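Local coordinates for START domain-containing protein 10 (Homo sapiens, PDB 6SER), which transfers phosphatidylcholine and phosphatidylethanolamine between membranes, preferring lipids with a palmitoyl or stearoyl chain at sn-1 and an unsaturated 18-carbon chain at sn-2, at residues 29-34 / 143-147; 51-56 / 67-73; 75-79 / 178-182; 82-86 / 170-174. All coordinates share one frame; numbering follows the deposited sequence.

Contact 1 of 4, residues 29-34 / 143-147; sequences DFRSFR and YIIMN
Met146 reaches out from the strand toward the helix and sets its terminal methyl on the ring of Phe30. CE stands 3.7 Å from the centroid of the Phe30 ring, 11° off the ring normal, a CH-pi contact over the centre of one face. SD makes an oblique Met-aromatic contact with the same ring. A second such contact joins it to the Phe33 ring, and SD lies 3.5 Å from Phe33 CB. The thioether is thus lodged between two aromatic residues one helical turn apart. CG of Met146 lies over the rim of one face of Phe33. The bend at the last torsion (chi3 -77°) turns CE out of the extended line of the chain and onto Phe30.

Ile144, two residues earlier on the same side of the strand, uses both its branches. CG2 sits in the plane of the Phe30 ring at its edge, 3.6 Å from Phe30 CD1. The same methyl is 3.8 Å from Phe33 CD2. The other branch ends in CD1, which lies 3.6 Å from Arg34 CB and also approaches the backbone O of Phe30. That oxygen already accepts the helical bond from Arg34 N.

Further out, Pro25 touches both Phe30 and Met146. Asp26 OD1 accepts a hydrogen bond from Asp29 N in the first turn of the helix. Helix 27-38 crosses strand 142-151 at 102° between the short segments. It lies on the outer face of the curved sheet, with Phe30 also touching Leu137 of strand 127-139 and Arg34 touching Leu172 of strand 161-175.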
# COMPACT_ATOMS: atom_id res chain seq x y z
N ASP A 29 0.25 10.82 -12.36
CA ASP A 29 -0.13 9.58 -11.68
C ASP A 29 -0.56 9.85 -10.24
O ASP A 29 -1.54 9.27 -9.76
CB ASP A 29 1.01 8.56 -11.72
CG ASP A 29 1.24 7.99 -13.11
OD1 ASP A 29 2.41 7.93 -13.54
OD2 ASP A 29 0.26 7.59 -13.77
N PHE A 30 0.10 10.79 -9.60
CA PHE A 30 -0.25 11.18 -8.22
C PHE A 30 -1.61 11.87 -8.24
O PHE A 30 -2.40 11.67 -7.39
CB PHE A 30 0.83 12.06 -7.62
CG PHE A 30 2.02 11.30 -7.10
CD1 PHE A 30 1.94 10.60 -5.94
CD2 PHE A 30 3.21 11.29 -7.78
CE1 PHE A 30 3.03 9.92 -5.45
CE2 PHE A 30 4.29 10.58 -7.31
CZ PHE A 30 4.20 9.91 -6.13
N ARG A 31 -1.86 12.66 -9.26
CA ARG A 31 -3.13 13.40 -9.38
C ARG A 31 -4.28 12.42 -9.63
O ARG A 31 -5.26 12.47 -8.97
CB ARG A 31 -3.01 14.47 -10.46
CG ARG A 31 -2.34 15.73 -9.94
CD ARG A 31 -2.58 16.99 -10.73
NE ARG A 31 -2.25 16.64 -12.08
CZ ARG A 31 -1.23 17.13 -12.75
NH1 ARG A 31 -0.46 18.04 -12.19
NH2 ARG A 31 -0.99 16.68 -13.95
N SER A 32 -4.08 11.49 -10.53
CA SER A 32 -5.12 10.50 -10.85
C SER A 32 -5.44 9.72 -9.60
O SER A 32 -6.56 9.47 -9.40
CB SER A 32 -4.66 9.59 -11.90
OG SER A 32 -4.91 10.12 -13.16
N PHE A 33 -4.42 9.29 -8.88
CA PHE A 33 -4.62 8.54 -7.64
C PHE A 33 -5.41 9.36 -6.63
O PHE A 33 -6.32 8.88 -6.15
CB PHE A 33 -3.30 8.00 -7.10
CG PHE A 33 -3.49 7.19 -5.86
CD1 PHE A 33 -3.69 5.84 -5.91
CD2 PHE A 33 -3.55 7.82 -4.66
CE1 PHE A 33 -3.90 5.14 -4.75
CE2 PHE A 33 -3.76 7.11 -3.51
CZ PHE A 33 -3.94 5.78 -3.56
N ARG A 34 -5.04 10.57 -6.37
CA ARG A 34 -5.82 11.35 -5.42
C ARG A 34 -7.25 11.55 -5.91
O ARG A 34 -8.21 11.38 -5.16
CB ARG A 34 -5.17 12.71 -5.15
CG ARG A 34 -6.07 13.62 -4.33
CD ARG A 34 -5.34 14.84 -3.78
NE ARG A 34 -5.51 16.01 -4.63
CZ ARG A 34 -4.54 16.53 -5.39
NH1 ARG A 34 -3.33 16.00 -5.39
NH2 ARG A 34 -4.79 17.60 -6.13
N TYR A 143 -0.47 13.83 2.00
CA TYR A 143 0.53 12.89 1.56
C TYR A 143 -0.10 11.82 0.67
O TYR A 143 -1.24 11.39 0.90
CB TYR A 143 1.22 12.19 2.74
CG TYR A 143 1.85 13.07 3.80
CD1 TYR A 143 1.13 13.44 4.93
CD2 TYR A 143 3.18 13.47 3.70
CE1 TYR A 143 1.72 14.23 5.93
CE2 TYR A 143 3.77 14.24 4.69
CZ TYR A 143 3.04 14.62 5.80
OH TYR A 143 3.64 15.39 6.77
N ILE A 144 0.65 11.39 -0.33
CA ILE A 144 0.28 10.24 -1.14
C ILE A 144 1.45 9.27 -1.17
O ILE A 144 2.60 9.68 -1.40
CB ILE A 144 -0.11 10.63 -2.57
CG1 ILE A 144 -1.37 11.49 -2.57
CG2 ILE A 144 -0.32 9.39 -3.42
CD1 ILE A 144 -1.83 11.89 -3.95
N ILE A 145 1.17 7.99 -0.95
CA ILE A 145 2.10 6.90 -1.20
C ILE A 145 1.39 5.90 -2.08
O ILE A 145 0.33 5.39 -1.69
CB ILE A 145 2.57 6.23 0.10
CG1 ILE A 145 2.86 7.26 1.18
CG2 ILE A 145 3.80 5.40 -0.16
CD1 ILE A 145 3.31 6.63 2.47
N MET A 146 1.95 5.60 -3.25
CA MET A 146 1.41 4.60 -4.17
C MET A 146 2.44 3.51 -4.46
O MET A 146 3.65 3.71 -4.30
CB MET A 146 1.02 5.21 -5.52
CG MET A 146 0.62 6.63 -5.46
SD MET A 146 0.14 7.19 -7.07
CE MET A 146 1.72 7.42 -7.84
N ASN A 147 1.94 2.37 -4.91
CA ASN A 147 2.81 1.29 -5.37
C ASN A 147 2.06 0.44 -6.38
O ASN A 147 0.83 0.50 -6.47
CB ASN A 147 3.33 0.46 -4.18
CG ASN A 147 2.34 -0.58 -3.68
OD1 ASN A 147 1.90 -1.44 -4.44
ND2 ASN A 147 2.05 -0.54 -2.39

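Contact 2 of 4, residues 51-56 / 67-73; sequences GVSVWV and KIKCRME
Ile68 faces Val56 across a non-hydrogen-bonded pair. The two side chains run side by side, with Ile68 CD1 3.9 Å from Val56 CG2. Lys69 pairs with Trp55 through two backbone bonds, Trp55 N to Lys69 O at 2.8 Å and Lys69 N to Trp55 O at 3.1 Å. The second donor stands above the carbonyl plane. Lys69 CD packs obliquely at Trp55 CE3. Its ammonium goes on to the backbone O of Cys37 and makes a cation-pi contact with Trp43. Cys70 returns to the face of Ile68, its SG 3.7 Å from Val54 CG2 and 3.8 Å from Val52 CG1. Arg71 exchanges two nearly straight in-plane bonds with Ser53. Its CB meets the edge of the indole, 3.5 Å from Trp55 CZ3. The Arg71 chain stays extended to NE beside the ring, and the guanidinium is turned 84° from the indole plane. Met72 lies alongside Val52, its CG near CG2. Glu73 N closes the ladder on Gly51 O at 3.2 Å.

Helix 197-227 lies against the face carrying Val52, Val56, Ile68 and Cys70. This is an antiparallel beta hairpin of the START fold, with the C-terminal helix of the domain packed over one face.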
# COMPACT_ATOMS: atom_id res chain seq x y z
N GLY A 51 -16.68 5.89 11.83
CA GLY A 51 -15.71 6.62 11.04
C GLY A 51 -14.99 5.83 9.96
O GLY A 51 -14.19 6.41 9.22
N VAL A 52 -15.24 4.52 9.83
CA VAL A 52 -14.63 3.70 8.79
C VAL A 52 -15.71 3.36 7.76
O VAL A 52 -16.77 2.85 8.12
CB VAL A 52 -14.02 2.41 9.37
CG1 VAL A 52 -13.43 1.57 8.24
CG2 VAL A 52 -12.96 2.74 10.40
N SER A 53 -15.42 3.63 6.49
CA SER A 53 -16.30 3.24 5.40
C SER A 53 -15.53 2.50 4.31
O SER A 53 -14.34 2.75 4.09
CB SER A 53 -17.02 4.45 4.79
OG SER A 53 -16.22 5.61 4.89
N VAL A 54 -16.22 1.59 3.64
CA VAL A 54 -15.66 0.77 2.57
C VAL A 54 -16.52 0.95 1.32
O VAL A 54 -17.75 0.84 1.38
CB VAL A 54 -15.59 -0.72 2.97
CG1 VAL A 54 -14.99 -1.57 1.84
CG2 VAL A 54 -14.80 -0.89 4.25
N TRP A 55 -15.88 1.24 0.19
CA TRP A 55 -16.52 1.31 -1.11
C TRP A 55 -15.95 0.25 -2.04
O TRP A 55 -14.85 -0.27 -1.83
CB TRP A 55 -16.34 2.69 -1.77
CG TRP A 55 -17.03 3.84 -1.11
CD1 TRP A 55 -18.23 4.40 -1.46
CD2 TRP A 55 -16.54 4.60 -0.01
NE1 TRP A 55 -18.51 5.46 -0.64
CE2 TRP A 55 -17.49 5.60 0.27
CE3 TRP A 55 -15.39 4.53 0.78
CZ2 TRP A 55 -17.33 6.52 1.29
CZ3 TRP A 55 -15.23 5.45 1.80
CH2 TRP A 55 -16.19 6.43 2.05
N VAL A 56 -16.73 -0.11 -3.03
CA VAL A 56 -16.32 -1.07 -4.00
C VAL A 56 -16.62 -0.47 -5.35
O VAL A 56 -17.58 0.20 -5.48
CB VAL A 56 -17.04 -2.39 -3.77
CG1 VAL A 56 -16.69 -3.38 -4.82
CG2 VAL A 56 -16.65 -2.96 -2.44
N LYS A 67 -11.64 -3.15 -7.54
CA LYS A 67 -10.92 -2.17 -6.74
C LYS A 67 -11.70 -1.88 -5.46
O LYS A 67 -12.93 -1.78 -5.48
CB LYS A 67 -10.71 -0.89 -7.54
CG LYS A 67 -10.12 -1.12 -8.92
CD LYS A 67 -9.85 0.20 -9.65
CE LYS A 67 -8.61 0.89 -9.10
NZ LYS A 67 -7.51 0.99 -10.10
N ILE A 68 -10.97 -1.77 -4.35
CA ILE A 68 -11.54 -1.55 -3.03
C ILE A 68 -11.03 -0.21 -2.51
O ILE A 68 -9.88 0.16 -2.76
CB ILE A 68 -11.15 -2.69 -2.06
CG1 ILE A 68 -11.53 -4.05 -2.65
CG2 ILE A 68 -11.79 -2.51 -0.68
CD1 ILE A 68 -12.98 -4.16 -3.11
N LYS A 69 -11.88 0.51 -1.80
CA LYS A 69 -11.53 1.80 -1.21
C LYS A 69 -11.99 1.81 0.23
O LYS A 69 -13.13 1.43 0.53
CB LYS A 69 -12.18 2.96 -1.98
CG LYS A 69 -11.86 4.32 -1.39
CD LYS A 69 -12.80 5.40 -1.89
CE LYS A 69 -12.70 5.59 -3.38
NZ LYS A 69 -13.48 6.79 -3.79
N CYS A 70 -11.12 2.22 1.14
CA CYS A 70 -11.47 2.27 2.56
C CYS A 70 -10.98 3.58 3.16
O CYS A 70 -9.79 3.90 3.08
CB CYS A 70 -10.90 1.06 3.32
SG CYS A 70 -11.60 0.88 4.99
N ARG A 71 -11.90 4.32 3.77
CA ARG A 71 -11.65 5.64 4.31
C ARG A 71 -11.82 5.60 5.83
O ARG A 71 -12.77 4.99 6.33
CB ARG A 71 -12.60 6.66 3.68
CG ARG A 71 -12.36 8.11 4.02
CD ARG A 71 -13.25 9.00 3.16
NE ARG A 71 -13.17 10.42 3.51
CZ ARG A 71 -13.80 10.97 4.55
NH1 ARG A 71 -14.54 10.22 5.35
NH2 ARG A 71 -13.68 12.27 4.78
N MET A 72 -10.91 6.24 6.55
CA MET A 72 -10.96 6.21 8.01
C MET A 72 -10.59 7.56 8.59
O MET A 72 -9.52 8.10 8.30
CB MET A 72 -10.03 5.13 8.58
CG MET A 72 -9.82 5.28 10.07
SD MET A 72 -8.83 3.93 10.71
CE MET A 72 -7.23 4.33 10.02
N GLU A 73 -11.47 8.09 9.42
CA GLU A 73 -11.27 9.37 10.08
C GLU A 73 -10.46 9.14 11.35
O GLU A 73 -10.84 8.33 12.20
CB GLU A 73 -12.61 10.02 10.40
CG GLU A 73 -12.80 11.38 9.76
CD GLU A 73 -14.24 11.87 9.85
OE1 GLU A 73 -14.72 12.11 10.98
OE2 GLU A 73 -14.88 12.02 8.78

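Contact 3 of 4, residues 75-79 / 178-182; sequences CDVPA and PKSCV
Cys181 begins the strand 181-190 of the START sheet, and its side chain is set against the chain entering helix 79-87. Its CB comes first to Ala79, 3.9 Å from Ala79 CB and 3.8 Å from both Ala79 N and Ala79 CA. From there the chi1 of 67° places SG between the backbone N and the carbonyl carbon. This puts the sulfur against the backbone of Val77-Ala79: SG is 4.0 Å from Ala79 CA and 4.1 Å from Val77 CG2. The side chain therefore spans the last loop residues and the first residue of the helix, where Pro78 holds the N-cap position.

The rest of the contact sets short side chains and CA atoms against backbone. Pro78 CB rests on Lys179, whose positive phi turns the chain there. Ser180 CA approaches Val77 O in a bent CA-H...O contact. Ser180 CB also lies close to Cys75 O, while its hydroxyl is bonded to Thr176 OG1. Val77 points away from 178-182 at its CB and also packs on Tyr216 and Leu220 of helix 197-227, though CG2 still touches Cys181 SG. Asp76 OD2 bonds Tyr216 OH on that helix, so this loop is tied to both the sheet and the long helix.

A water bridges the two segments. It accepts from Ala79 N at 2.9 Å, giving an amide of the first helical turn a partner, and donates to Ser180 O at 2.9 Å.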
# COMPACT_ATOMS: atom_id res chain seq x y z
N CYS A 75 -9.30 11.06 14.48
CA CYS A 75 -9.56 12.32 15.17
C CYS A 75 -8.38 12.78 16.00
O CYS A 75 -8.24 13.99 16.23
CB CYS A 75 -10.81 12.20 16.04
SG CYS A 75 -10.58 11.23 17.54
N ASP A 76 -7.50 11.86 16.44
CA ASP A 76 -6.46 12.20 17.41
C ASP A 76 -5.07 11.74 16.97
O ASP A 76 -4.19 11.59 17.83
CB ASP A 76 -6.81 11.62 18.78
CG ASP A 76 -7.05 10.12 18.73
OD1 ASP A 76 -7.01 9.49 19.81
OD2 ASP A 76 -7.27 9.58 17.63
N VAL A 77 -4.85 11.49 15.68
CA VAL A 77 -3.48 11.28 15.21
C VAL A 77 -3.21 12.23 14.05
O VAL A 77 -4.05 12.36 13.15
CB VAL A 77 -3.20 9.81 14.84
CG1 VAL A 77 -3.80 8.86 15.87
CG2 VAL A 77 -3.69 9.47 13.44
N PRO A 78 -2.09 12.95 14.05
CA PRO A 78 -1.81 13.87 12.94
C PRO A 78 -1.37 13.13 11.69
O PRO A 78 -0.93 11.98 11.73
CB PRO A 78 -0.68 14.75 13.49
CG PRO A 78 -0.02 13.92 14.53
CD PRO A 78 -1.08 13.02 15.11
N ALA A 79 -1.51 13.83 10.56
CA ALA A 79 -1.16 13.25 9.26
C ALA A 79 0.29 12.78 9.21
O ALA A 79 0.59 11.74 8.61
CB ALA A 79 -1.42 14.27 8.15
N PRO A 178 -4.22 20.21 13.06
CA PRO A 178 -3.23 19.55 13.93
C PRO A 178 -3.89 18.45 14.73
O PRO A 178 -5.07 18.54 15.10
CB PRO A 178 -2.72 20.69 14.82
CG PRO A 178 -3.88 21.65 14.87
CD PRO A 178 -4.58 21.56 13.54
N LYS A 179 -3.14 17.38 14.97
CA LYS A 179 -3.57 16.19 15.70
C LYS A 179 -4.71 15.40 15.04
O LYS A 179 -5.29 14.54 15.70
CB LYS A 179 -3.98 16.51 17.14
CG LYS A 179 -2.89 17.17 17.98
CD LYS A 179 -3.46 17.62 19.32
CE LYS A 179 -2.40 18.28 20.19
NZ LYS A 179 -3.02 18.94 21.38
N SER A 180 -5.04 15.65 13.77
CA SER A 180 -6.09 14.85 13.14
C SER A 180 -5.87 14.76 11.64
O SER A 180 -5.26 15.63 11.02
CB SER A 180 -7.49 15.43 13.43
OG SER A 180 -7.70 16.63 12.69
N CYS A 181 -6.42 13.69 11.04
CA CYS A 181 -6.30 13.48 9.60
C CYS A 181 -7.38 12.51 9.14
O CYS A 181 -8.07 11.89 9.95
CB CYS A 181 -4.91 12.96 9.23
SG CYS A 181 -4.61 11.30 9.86
N VAL A 182 -7.51 12.39 7.82
CA VAL A 182 -8.32 11.36 7.18
C VAL A 182 -7.43 10.60 6.21
O VAL A 182 -6.69 11.22 5.43
CB VAL A 182 -9.53 11.96 6.45
CG1 VAL A 182 -10.31 10.88 5.70
CG2 VAL A 182 -10.44 12.71 7.42
O HOH W 1 -2.57 16.54 10.44

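Contact 4 of 4, residues 82-86 / 170-174; sequences LYDVL and GYLIQ
Ile173, Leu86 and Tyr171 carry most of this helix-on-strand contact. Ile173 sends CD1 into the first turn of the segment 82-86. That methyl lies 3.7 Å from Tyr83 N and also packs on Leu82 CG. It sits near the plane of the Tyr83 ring, at its edge. CG1 is anti to the carbonyl carbon (chi1 -55°) and CD1 continues outward in an extended line, which carries the methyl up to the helix backbone. The shorter branch, CG2, meets Leu82 CD2 at 4.0 Å.

Leu86 lies one turn further on and lays both methyls on one face of Tyr171. CD2 stands 3.9 Å from the centroid of the Tyr171 ring, 11° off its normal, a CH-pi contact over the centre. CD1 is nearer the root of the ring, 3.5 Å from Tyr171 CG. The same Leu86 CD1 is 3.8 Å from Ile173 CD1, so Leu86 bridges the two strand residues. A triethylene glycol, probably from crystallisation, lies beside Tyr171; this is consistent with a place on the lipid cavity known in START domains.

The segments run nearly antiparallel, 163° between their directions. Helix 79-87 lies on the inner side of strand 161-175. Leu82 and Leu86 also touch Ile183 of strand 181-190, Tyr83 touches Ile145 of strand 142-151, and Leu82 meets Cys219 of helix 197-227.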
# COMPACT_ATOMS: atom_id res chain seq x y z
N LEU A 82 0.66 9.31 10.84
CA LEU A 82 0.18 8.28 9.93
C LEU A 82 1.15 8.08 8.77
O LEU A 82 1.38 6.95 8.32
CB LEU A 82 -1.22 8.65 9.45
CG LEU A 82 -2.06 7.68 8.63
CD1 LEU A 82 -2.17 6.31 9.28
CD2 LEU A 82 -3.41 8.31 8.51
N TYR A 83 1.78 9.17 8.31
CA TYR A 83 2.75 9.07 7.22
C TYR A 83 3.98 8.26 7.63
O TYR A 83 4.43 7.37 6.90
CB TYR A 83 3.15 10.48 6.77
CG TYR A 83 3.99 10.58 5.51
CD1 TYR A 83 3.54 10.07 4.29
CD2 TYR A 83 5.23 11.23 5.53
CE1 TYR A 83 4.30 10.18 3.13
CE2 TYR A 83 6.00 11.35 4.37
CZ TYR A 83 5.53 10.83 3.18
OH TYR A 83 6.31 10.93 2.04
N ASP A 84 4.53 8.55 8.82
CA ASP A 84 5.66 7.78 9.33
C ASP A 84 5.34 6.30 9.41
O ASP A 84 6.17 5.44 9.06
CB ASP A 84 6.07 8.28 10.72
CG ASP A 84 6.75 9.64 10.68
OD1 ASP A 84 7.19 10.08 9.59
OD2 ASP A 84 6.86 10.26 11.76
N VAL A 85 4.13 5.97 9.87
CA VAL A 85 3.76 4.58 10.09
C VAL A 85 3.67 3.83 8.76
O VAL A 85 4.13 2.69 8.64
CB VAL A 85 2.44 4.51 10.88
CG1 VAL A 85 1.92 3.09 10.95
CG2 VAL A 85 2.66 5.10 12.26
N LEU A 86 3.07 4.47 7.75
CA LEU A 86 3.04 3.85 6.43
C LEU A 86 4.44 3.66 5.86
O LEU A 86 4.70 2.67 5.17
CB LEU A 86 2.19 4.68 5.48
CG LEU A 86 0.68 4.64 5.78
CD1 LEU A 86 -0.12 5.48 4.79
CD2 LEU A 86 0.20 3.21 5.79
N GLY A 170 -2.36 2.14 -2.66
CA GLY A 170 -1.85 3.42 -2.20
C GLY A 170 -2.68 4.04 -1.12
O GLY A 170 -3.69 3.54 -0.84
N TYR A 171 -2.21 5.16 -0.62
CA TYR A 171 -2.82 5.84 0.50
C TYR A 171 -2.84 7.33 0.23
O TYR A 171 -1.87 7.88 -0.30
CB TYR A 171 -2.05 5.57 1.80
CG TYR A 171 -1.97 4.12 2.20
CD1 TYR A 171 -2.85 3.61 3.16
CD2 TYR A 171 -1.03 3.26 1.62
CE1 TYR A 171 -2.79 2.28 3.53
CE2 TYR A 171 -0.96 1.93 1.98
CZ TYR A 171 -1.84 1.45 2.93
OH TYR A 171 -1.77 0.12 3.30
N LEU A 172 -3.97 7.96 0.53
CA LEU A 172 -4.10 9.40 0.55
C LEU A 172 -4.32 9.81 2.00
O LEU A 172 -5.27 9.35 2.63
CB LEU A 172 -5.26 9.88 -0.34
CG LEU A 172 -5.58 11.36 -0.18
CD1 LEU A 172 -4.48 12.18 -0.81
CD2 LEU A 172 -6.93 11.68 -0.82
N ILE A 173 -3.41 10.61 2.53
CA ILE A 173 -3.55 11.14 3.88
C ILE A 173 -3.92 12.62 3.73
O ILE A 173 -3.19 13.39 3.10
CB ILE A 173 -2.27 10.95 4.71
CG1 ILE A 173 -1.85 9.48 4.73
CG2 ILE A 173 -2.47 11.46 6.15
CD1 ILE A 173 -0.57 9.22 5.50
N GLN A 174 -5.06 13.00 4.27
CA GLN A 174 -5.51 14.38 4.24
C GLN A 174 -5.49 14.91 5.66
O GLN A 174 -6.17 14.35 6.54
CB GLN A 174 -6.90 14.50 3.61
CG GLN A 174 -6.89 14.24 2.10
CD GLN A 174 -8.27 13.97 1.54
OE1 GLN A 174 -8.99 13.08 2.02
NE2 GLN A 174 -8.65 14.71 0.51

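Overall arrangement
All four contacts reach one curved sheet of the START domain. Contact 4 is central: its centre is about 11 Å from those of contacts 1 and 3, and its strand 161-175 lies between strands 142-151 and 181-190. Alternate residues of strands 142-151 and 161-175 face helix 27-38 on one side and helix 79-87 on the other. Contact 2 lies further along, its strand 68-74 beside 181-190, with centres about 17 Å from contact 3. Contact 2 is a local hairpin nested within the loop of contact 1. Contacts 1, 3 and 4 join parts 84 or more residues apart. The curved sheet and its helices are consistent with the family's lipid cavity.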